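PDB 5B6T: glycosyl hydrolase family 62 protein from Coprinopsis cinerea, which acts as an alpha-L-arabinofuranosidase of glycoside hydrolase family 62, probably cleaving arabinofuranosyl side groups from the xylan backbone of arabinoxylan. Local coordinates for residues A[99-102]-A[103-107]; A[272-275]-A[276-280]. All coordinates share one frame; numbering follows the deposited sequence.

Contact 1 (A[99-102]-A[103-107]); sequences YQNG and NAAYS
With chi1 at 51°, Y99 sets CG between its own backbone N and carbonyl carbon, swinging the ring across the beta hairpin of strands 94-100 and 104-109 to A105 and S107; N101, with chi1 70°, brings its amide back over the turn toward N103. The hairpin forms the middle of a four-stranded blade of the five-bladed beta-propeller of GH62. Y99 and A105 are a hydrogen-bonded antiparallel pair, joined N to O in both directions. On the same face, Y99 CE2 rests 3.7 Å from A105 CB, and further along Y99 OH donates to S107 OG at 2.7 Å, with the serine oxygen in the ring plane; S107 OG has a second partner in T119 O. A phenylalanine here would keep the ring, but S107 OG would probably be left without its tyrosine donor and the two strands without their side-chain hydrogen bond. At the turn, N101 OD1 accepts N103 N at 2.9 Å, an Asx turn, while N101 N donates to N103 O at 3.1 Å. G102, between them, has backbone angles that would press a CB against the preceding carbonyl oxygen. A104 N donates to N103 OD1 at 2.7 Å, on an in-plane lone pair of the side-chain carbonyl.

Contact 2 (A[272-275]-A[276-280]); sequences GNDQ and TLPIS
T276 faces D274 across a tight reversal of the chain, and one carboxylate oxygen does most of the work. D274 OD1 takes two hydrogen bonds from the threonine: the hydroxyl OG1 donates at 2.6 Å to the syn lone pair of OD1, and the backbone N at 2.9 Å reaches the same oxygen from above the carboxylate plane. Approached from two directions, the carboxylate is probably hindered from turning. The threonine hydroxyl is in place for this because chi1 of 66° sets OG1 between its backbone N and carbonyl carbon, while the methyl CG2 stays 3.6 Å from OD1. Q275 occupies the crest of the turn. Its chi1 of 70° lays CG beside T276 N, close to where CB already lies, and the bend at chi2 then turns the amide away, where OE1 accepts from A90 N. Beneath the crest, L277 N donates to D274 O at 3.2 Å and closes a type I beta turn; L277 CD2 curls back to 3.6 Å from Q275 O. P278 then packs its ring against the opposite arm of the loop, with CD 3.5 Å from G272 O and CG 3.8 Å from G272 N. A CB on G272 would come tight against that proline CG. The loop is bound on several sides by backbone hydrogen bonds: N273 to Y88, Q275 to C148, L277 to R201. The combination is an Asx turn laid over a type I beta turn, here reversing the chain among the first strands of several propeller blades and leading into strand 278-279, which runs parallel to strand 195-202.

Overall arrangement
Contacts 1 and 2 illustrate one principle, an asparagine or aspartate bracing a chain reversal, at separate places in the propeller. Their centres lie 21 Å apart and their nearest atoms about 12 Å, so they do not touch. They are linked through strands 82-89 and 142-148: Q100 packs on A82 and M144, whereas Q275 and L277 of contact 2 meet F87 and W145 further along. Such inner strands line the central cavity, where GH62 enzymes are expected to bind substrate. The side chain of Q100, whose OE1 accepts from D143 N, is about 7 Å from the lead ion and about 3 Å from a glycerol, probably from the crystallisation liquor; that of L277 is about 10 Å from the calcium ion.

Contact 1 (A[99-102]-A[103-107])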
ATOM      1  N   TYR A  99       9.050   2.529  -3.336  1.00  7.48           N
ATOM      2  CA  TYR A  99       8.766   3.430  -2.204  1.00  7.79           C
ATOM      3  C   TYR A  99       9.050   4.873  -2.639  1.00  8.39           C
ATOM      4  O   TYR A  99       9.461   5.114  -3.797  1.00  8.10           O
ATOM      5  CB  TYR A  99       9.613   3.053  -0.964  1.00  7.83           C
ATOM      6  CG  TYR A  99      11.096   2.924  -1.285  1.00  7.60           C
ATOM      7  CD1 TYR A  99      11.629   1.711  -1.670  1.00  7.52           C
ATOM      8  CD2 TYR A  99      11.969   4.002  -1.145  1.00  8.03           C
ATOM      9  CE1 TYR A  99      12.959   1.575  -1.983  1.00  8.01           C
ATOM     10  CE2 TYR A  99      13.317   3.869  -1.437  1.00  8.27           C
ATOM     11  CZ  TYR A  99      13.817   2.642  -1.841  1.00  8.18           C
ATOM     12  OH  TYR A  99      15.155   2.485  -2.172  1.00  9.46           O
ATOM     13  N   GLN A 100       8.840   5.809  -1.718  1.00  8.30           N
ATOM     14  CA  GLN A 100       9.124   7.222  -2.013  1.00  8.32           C
ATOM     15  C   GLN A 100      10.301   7.694  -1.174  1.00  8.33           C
ATOM     16  O   GLN A 100      10.508   7.260  -0.034  1.00  8.06           O
ATOM     17  CB  GLN A 100       7.891   8.079  -1.712  1.00  8.79           C
ATOM     18  CG  GLN A 100       7.564   8.193  -0.228  1.00  9.04           C
ATOM     19  CD  GLN A 100       6.091   8.113   0.112  1.00  9.37           C
ATOM     20  OE1 GLN A 100       5.311   7.445  -0.545  1.00  9.24           O
ATOM     21  NE2 GLN A 100       5.710   8.796   1.153  1.00  9.46           N
ATOM     22  N   ASN A 101      11.088   8.585  -1.754  1.00  8.89           N
ATOM     23  CA  ASN A 101      12.213   9.198  -1.083  1.00  9.84           C
ATOM     24  C   ASN A 101      12.273  10.696  -1.382  1.00  9.98           C
ATOM     25  O   ASN A 101      13.342  11.307  -1.224  1.00 12.05           O
ATOM     26  CB  ASN A 101      13.529   8.530  -1.505  1.00  9.83           C
ATOM     27  CG  ASN A 101      13.907   8.826  -2.938  1.00 10.20           C
ATOM     28  OD1 ASN A 101      13.073   9.240  -3.755  1.00 10.26           O
ATOM     29  ND2 ASN A 101      15.178   8.585  -3.255  1.00 10.89           N
ATOM     30  N   GLY A 102      11.154  11.275  -1.784  1.00 10.39           N
ATOM     31  CA  GLY A 102      11.112  12.612  -2.410  1.00 10.76           C
ATOM     32  C   GLY A 102      10.876  12.521  -3.924  1.00 11.07           C
ATOM     33  O   GLY A 102      10.299  13.441  -4.559  1.00 13.27           O
ATOM     34  N   ASN A 103      11.304  11.393  -4.487  1.00  9.88           N
ATOM     35  CA  ASN A 103      11.003  10.974  -5.854  1.00  9.75           C
ATOM     36  C   ASN A 103      10.266   9.619  -5.754  1.00  9.48           C
ATOM     37  O   ASN A 103       9.992   9.136  -4.641  1.00 10.42           O
ATOM     38  CB  ASN A 103      12.334  10.886  -6.627  1.00  9.30           C
ATOM     39  CG  ASN A 103      12.176  10.954  -8.139  1.00  9.70           C
ATOM     40  OD1 ASN A 103      11.193  10.504  -8.754  1.00 10.41           O
ATOM     41  ND2 ASN A 103      13.220  11.453  -8.772  1.00 10.06           N
ATOM     42  N   ALA A 104       9.917   9.041  -6.881  1.00  8.58           N
ATOM     43  CA  ALA A 104       9.436   7.665  -6.958  1.00  8.50           C
ATOM     44  C   ALA A 104      10.649   6.766  -7.076  1.00  8.30           C
ATOM     45  O   ALA A 104      11.403   6.869  -8.037  1.00  8.72           O
ATOM     46  CB  ALA A 104       8.528   7.504  -8.174  1.00  8.57           C
ATOM     47  N   ALA A 105      10.857   5.907  -6.082  1.00  7.99           N
ATOM     48  CA  ALA A 105      12.104   5.150  -5.941  1.00  8.02           C
ATOM     49  C   ALA A 105      11.925   3.652  -5.879  1.00  8.00           C
ATOM     50  O   ALA A 105      10.803   3.127  -5.670  1.00  8.22           O
ATOM     51  CB  ALA A 105      12.855   5.625  -4.716  1.00  8.08           C
ATOM     52  N   TYR A 106      13.038   2.936  -6.069  1.00  7.97           N
ATOM     53  CA  TYR A 106      13.015   1.498  -5.913  1.00  7.86           C
ATOM     54  C   TYR A 106      14.372   0.931  -5.544  1.00  7.96           C
ATOM     55  O   TYR A 106      15.419   1.540  -5.852  1.00  7.63           O
ATOM     56  CB  TYR A 106      12.529   0.812  -7.198  1.00  7.94           C
ATOM     57  CG  TYR A 106      13.480   1.004  -8.369  1.00  8.44           C
ATOM     58  CD1 TYR A 106      13.382   2.143  -9.175  1.00  8.77           C
ATOM     59  CD2 TYR A 106      14.479   0.078  -8.639  1.00  8.74           C
ATOM     60  CE1 TYR A 106      14.251   2.352 -10.225  1.00  9.40           C
ATOM     61  CE2 TYR A 106      15.352   0.258  -9.710  1.00  9.51           C
ATOM     62  CZ  TYR A 106      15.242   1.403 -10.467  1.00  9.72           C
ATOM     63  OH  TYR A 106      16.102   1.613 -11.531  1.00 12.01           O
ATOM     64  N   SER A 107      14.327  -0.222  -4.874  1.00  7.41           N
ATOM     65  CA  SER A 107      15.485  -1.085  -4.637  1.00  7.58           C
ATOM     66  C   SER A 107      15.212  -2.450  -5.252  1.00  7.50           C
ATOM     67  O   SER A 107      14.059  -2.830  -5.474  1.00  7.46           O
ATOM     68  CB  SER A 107      15.750  -1.242  -3.132  1.00  8.00           C
ATOM     69  OG  SER A 107      16.071  -0.002  -2.558  1.00  8.14           O
TER

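Contact 2 (A[272-275]-A[276-280])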
ATOM      1  N   GLY A 272      -0.639 -14.250  -5.799  1.00  9.73           N
ATOM      2  CA  GLY A 272       0.676 -14.521  -6.376  1.00  9.29           C
ATOM      3  C   GLY A 272       1.549 -13.298  -6.200  1.00  8.66           C
ATOM      4  O   GLY A 272       1.020 -12.203  -5.976  1.00  7.94           O
ATOM      5  N   ASN A 273       2.868 -13.482  -6.319  1.00  8.42           N
ATOM      6  CA  ASN A 273       3.825 -12.476  -5.908  1.00  8.42           C
ATOM      7  C   ASN A 273       4.500 -11.725  -7.025  1.00  8.34           C
ATOM      8  O   ASN A 273       5.336 -10.880  -6.731  1.00  8.39           O
ATOM      9  CB  ASN A 273       4.878 -13.114  -4.991  1.00  8.67           C
ATOM     10  CG  ASN A 273       4.246 -13.669  -3.728  1.00  8.74           C
ATOM     11  OD1 ASN A 273       3.222 -13.149  -3.295  1.00  9.67           O
ATOM     12  ND2 ASN A 273       4.818 -14.732  -3.162  1.00  9.04           N
ATOM     13  N   ASP A 274       4.119 -12.009  -8.268  1.00  8.12           N
ATOM     14  CA  ASP A 274       4.766 -11.391  -9.405  1.00  8.42           C
ATOM     15  C   ASP A 274       4.253 -10.000  -9.730  1.00  8.44           C
ATOM     16  O   ASP A 274       3.421  -9.436  -9.018  1.00  8.10           O
ATOM     17  CB  ASP A 274       4.826 -12.335 -10.623  1.00  8.67           C
ATOM     18  CG  ASP A 274       3.548 -12.405 -11.420  1.00  9.89           C
ATOM     19  OD1 ASP A 274       2.613 -11.636 -11.167  1.00  9.61           O
ATOM     20  OD2 ASP A 274       3.483 -13.274 -12.338  1.00 11.97           O
ATOM     21  N   GLN A 275       4.801  -9.430 -10.795  1.00  7.98           N
ATOM     22  CA  GLN A 275       4.526  -8.061 -11.171  1.00  7.76           C
ATOM     23  C   GLN A 275       3.121  -7.794 -11.664  1.00  7.34           C
ATOM     24  O   GLN A 275       2.792  -6.636 -11.960  1.00  7.25           O
ATOM     25  CB  GLN A 275       5.533  -7.611 -12.247  1.00  7.70           C
ATOM     26  CG  GLN A 275       5.376  -8.241 -13.614  1.00  8.10           C
ATOM     27  CD  GLN A 275       5.884  -9.674 -13.730  1.00  9.00           C
ATOM     28  OE1 GLN A 275       6.591 -10.202 -12.856  1.00  8.65           O
ATOM     29  NE2 GLN A 275       5.543 -10.316 -14.868  1.00  9.71           N
ATOM     30  N   THR A 276       2.304  -8.838 -11.792  1.00  7.65           N
ATOM     31  CA  THR A 276       0.899  -8.635 -12.198  1.00  7.70           C
ATOM     32  C   THR A 276      -0.013  -8.274 -11.030  1.00  7.66           C
ATOM     33  O   THR A 276      -1.189  -7.940 -11.243  1.00  7.81           O
ATOM     34  CB  THR A 276       0.312  -9.844 -12.949  1.00  8.31           C
ATOM     35  OG1 THR A 276       0.231 -10.971 -12.071  1.00  8.59           O
ATOM     36  CG2 THR A 276       1.179 -10.192 -14.163  1.00  8.73           C
ATOM     37  N   LEU A 277       0.510  -8.320  -9.804  1.00  7.51           N
ATOM     38  CA  LEU A 277      -0.287  -7.940  -8.607  1.00  7.28           C
ATOM     39  C   LEU A 277      -1.706  -8.564  -8.623  1.00  7.44           C
ATOM     40  O   LEU A 277      -2.731  -7.874  -8.541  1.00  7.76           O
ATOM     41  CB  LEU A 277      -0.351  -6.408  -8.441  1.00  7.26           C
ATOM     42  CG  LEU A 277       0.844  -5.729  -7.750  1.00  7.15           C
ATOM     43  CD1 LEU A 277       0.911  -6.148  -6.277  1.00  7.55           C
ATOM     44  CD2 LEU A 277       2.187  -5.982  -8.421  1.00  7.03           C
ATOM     45  N   PRO A 278      -1.769  -9.902  -8.684  1.00  7.60           N
ATOM     46  CA  PRO A 278      -3.065 -10.568  -8.708  1.00  7.67           C
ATOM     47  C   PRO A 278      -3.664 -10.803  -7.335  1.00  7.74           C
ATOM     48  O   PRO A 278      -2.940 -11.058  -6.348  1.00  8.09           O
ATOM     49  CB  PRO A 278      -2.734 -11.907  -9.368  1.00  7.82           C
ATOM     50  CG  PRO A 278      -1.348 -12.202  -8.932  1.00  8.09           C
ATOM     51  CD  PRO A 278      -0.666 -10.872  -8.729  1.00  8.09           C
ATOM     52  N   ILE A 279      -5.005 -10.742  -7.272  1.00  7.73           N
ATOM     53  CA  ILE A 279      -5.762 -11.192  -6.122  1.00  8.23           C
ATOM     54  C   ILE A 279      -6.816 -12.197  -6.566  1.00  8.69           C
ATOM     55  O   ILE A 279      -7.314 -12.159  -7.676  1.00  9.70           O
ATOM     56  CB  ILE A 279      -6.458 -10.029  -5.375  1.00  8.45           C
ATOM     57  CG1 ILE A 279      -7.398  -9.254  -6.307  1.00  8.91           C
ATOM     58  CG2 ILE A 279      -5.428  -9.105  -4.701  1.00  8.52           C
ATOM     59  CD1 ILE A 279      -8.433  -8.416  -5.598  1.00  9.33           C
ATOM     60  N   SER A 280      -7.127 -13.097  -5.659  1.00  9.08           N
ATOM     61  CA  SER A 280      -8.306 -13.937  -5.785  1.00  9.49           C
ATOM     62  C   SER A 280      -9.523 -13.094  -5.432  1.00 10.06           C
ATOM     63  O   SER A 280      -9.478 -12.254  -4.514  1.00  9.42           O
ATOM     64  CB  SER A 280      -8.231 -15.089  -4.801  1.00 10.21           C
ATOM     65  OG  SER A 280      -9.487 -15.782  -4.760  1.00 10.94           O
TER